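Short chain alcohol dehydrogenase-related dehydrogenase (Sinorhizobium meliloti, PDB 3TPC) belongs to the short-chain dehydrogenase/reductase family and probably acts as an oxidoreductase. Local coordinates at residues 135-138 and 139-143. Residues are numbered along the deposited sequence; the frame is centred on the assembly and turned at random.
Sequences EPDA and DGERG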
ATOM      1  N   GLU D 135     -10.440 -33.222  -6.674  1.00 34.73           N
ATOM      2  CA  GLU D 135     -10.225 -33.048  -8.120  1.00 35.08           C
ATOM      3  C   GLU D 135     -10.310 -31.574  -8.463  1.00 34.51           C
ATOM      4  O   GLU D 135     -11.158 -30.845  -7.933  1.00 33.78           O
ATOM      5  CB  GLU D 135     -11.371 -33.676  -8.889  1.00 36.11           C
ATOM      6  CG  GLU D 135     -11.185 -34.969  -9.615  1.00 39.99           C
ATOM      7  CD  GLU D 135     -12.545 -35.422 -10.252  1.00 45.84           C
ATOM      8  OE1 GLU D 135     -12.612 -35.525 -11.505  1.00 47.57           O
ATOM      9  OE2 GLU D 135     -13.555 -35.645  -9.500  1.00 45.27           O
ATOM     10  N   PRO D 136      -9.475 -31.130  -9.406  1.00 34.63           N
ATOM     11  CA  PRO D 136      -9.635 -29.791  -9.975  1.00 34.88           C
ATOM     12  C   PRO D 136     -10.955 -29.681 -10.712  1.00 35.36           C
ATOM     13  O   PRO D 136     -11.371 -30.641 -11.372  1.00 35.59           O
ATOM     14  CB  PRO D 136      -8.525 -29.719 -10.997  1.00 35.14           C
ATOM     15  CG  PRO D 136      -8.199 -31.168 -11.300  1.00 34.75           C
ATOM     16  CD  PRO D 136      -8.377 -31.875 -10.043  1.00 34.50           C
ATOM     17  N   ASP D 137     -11.598 -28.521 -10.608  1.00 34.88           N
ATOM     18  CA  ASP D 137     -12.803 -28.230 -11.363  1.00 33.73           C
ATOM     19  C   ASP D 137     -12.360 -27.809 -12.788  1.00 33.24           C
ATOM     20  O   ASP D 137     -11.180 -27.962 -13.126  1.00 32.85           O
ATOM     21  CB  ASP D 137     -13.707 -27.222 -10.597  1.00 32.77           C
ATOM     22  CG  ASP D 137     -13.210 -25.758 -10.689  1.00 33.78           C
ATOM     23  OD1 ASP D 137     -12.111 -25.495 -11.266  1.00 29.10           O
ATOM     24  OD2 ASP D 137     -13.929 -24.858 -10.173  1.00 32.95           O
ATOM     25  N   ALA D 138     -13.282 -27.305 -13.610  1.00 33.04           N
ATOM     26  CA  ALA D 138     -12.987 -26.938 -15.022  1.00 33.58           C
ATOM     27  C   ALA D 138     -11.928 -25.854 -15.194  1.00 34.41           C
ATOM     28  O   ALA D 138     -11.215 -25.819 -16.203  1.00 34.72           O
ATOM     29  CB  ALA D 138     -14.265 -26.513 -15.755  1.00 32.93           C
ATOM     30  N   ASP D 139     -11.824 -24.948 -14.229  1.00 34.83           N
ATOM     31  CA  ASP D 139     -10.756 -23.944 -14.279  1.00 34.80           C
ATOM     32  C   ASP D 139      -9.471 -24.389 -13.608  1.00 34.61           C
ATOM     33  O   ASP D 139      -8.475 -23.673 -13.646  1.00 35.41           O
ATOM     34  CB  ASP D 139     -11.264 -22.654 -13.684  1.00 35.61           C
ATOM     35  CG  ASP D 139     -12.522 -22.177 -14.373  1.00 39.40           C
ATOM     36  OD1 ASP D 139     -12.433 -21.811 -15.577  1.00 42.44           O
ATOM     37  OD2 ASP D 139     -13.606 -22.199 -13.719  1.00 45.48           O
ATOM     38  N   GLY D 140      -9.491 -25.576 -13.000  1.00 33.62           N
ATOM     39  CA  GLY D 140      -8.308 -26.147 -12.393  1.00 33.36           C
ATOM     40  C   GLY D 140      -8.238 -25.808 -10.923  1.00 33.18           C
ATOM     41  O   GLY D 140      -7.178 -25.912 -10.305  1.00 33.73           O
ATOM     42  N   GLU D 141      -9.383 -25.427 -10.370  1.00 32.38           N
ATOM     43  CA  GLU D 141      -9.499 -24.923  -9.024  1.00 32.20           C
ATOM     44  C   GLU D 141      -9.947 -26.015  -8.044  1.00 32.34           C
ATOM     45  O   GLU D 141     -11.029 -26.630  -8.227  1.00 32.27           O
ATOM     46  CB  GLU D 141     -10.506 -23.762  -9.038  1.00 31.53           C
ATOM     47  CG  GLU D 141     -10.654 -23.033  -7.706  1.00 35.19           C
ATOM     48  CD  GLU D 141     -11.503 -21.759  -7.830  1.00 40.10           C
ATOM     49  OE1 GLU D 141     -12.593 -21.700  -7.200  1.00 41.47           O
ATOM     50  OE2 GLU D 141     -11.121 -20.844  -8.592  1.00 38.11           O
ATOM     51  N   ARG D 142      -9.137 -26.272  -7.014  1.00 31.84           N
ATOM     52  CA  ARG D 142      -9.549 -27.200  -5.923  1.00 31.88           C
ATOM     53  C   ARG D 142     -10.152 -26.432  -4.760  1.00 30.94           C
ATOM     54  O   ARG D 142     -10.916 -27.003  -3.996  1.00 31.88           O
ATOM     55  CB  ARG D 142      -8.407 -28.158  -5.455  1.00 31.84           C
ATOM     56  CG  ARG D 142      -8.008 -29.217  -6.543  1.00 34.65           C
ATOM     57  CD  ARG D 142      -6.759 -30.061  -6.236  1.00 37.69           C
ATOM     58  NE  ARG D 142      -5.887 -30.109  -7.419  1.00 40.02           N
ATOM     59  CZ  ARG D 142      -5.312 -31.212  -7.875  1.00 40.17           C
ATOM     60  NH1 ARG D 142      -5.498 -32.351  -7.245  1.00 45.74           N
ATOM     61  NH2 ARG D 142      -4.571 -31.193  -8.959  1.00 37.67           N
ATOM     62  N   GLY D 143      -9.855 -25.136  -4.621  1.00 29.86           N
ATOM     63  CA  GLY D 143     -10.471 -24.352  -3.525  1.00 27.71           C
ATOM     64  C   GLY D 143     -10.433 -22.854  -3.640  1.00 27.47           C
ATOM     65  O   GLY D 143      -9.697 -22.301  -4.457  1.00 28.61           O
TER
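Asp137 binds Glu141 twice. Asp137 OD1 accepts the backbone N-H of Glu141 (N to OD1 2.9 Å) from above the carboxylate plane, and the backbone N of Asp137 donates to Glu141 O at 3.1 Å. Asp137 OD1 also receives weak bonds from the N-H groups of Asp139, making an Asx turn, and of Gly140. Aspartate suits the place because its short side chain, with CG between the backbone N and the carbonyl carbon (chi1 77°), folds back over the turn. Without the carboxylate, as with an alanine here, the N-H of Glu141 is likely to lose its acceptor, as are the weaker donors Asp139 and Gly140. Gly140 N closes a type I beta turn on Asp137 O at 2.9 Å, and Gly140 takes a positive phi (94°) at which a CB would jam against the preceding carbonyl oxygen. The turn lies in the surface loop between helix 106-132 and strand 143-148 of the parallel, Rossmann-type sheet. Van der Waals contact comes from Pro136, whose rigid ring sets CD over the centre of one guanidinium face of Arg142, 3.8 Å above its plane; Arg142's long, bent chain brings that flat group there. Asp137 OD2 lies 4.5 Å from Glu141 OE1. Glu141's extended chain (CG anti to the backbone N, chi1 -175°) carries OE2 to a salt bridge with Arg187, whose charge probably offsets any repulsion between the two acids.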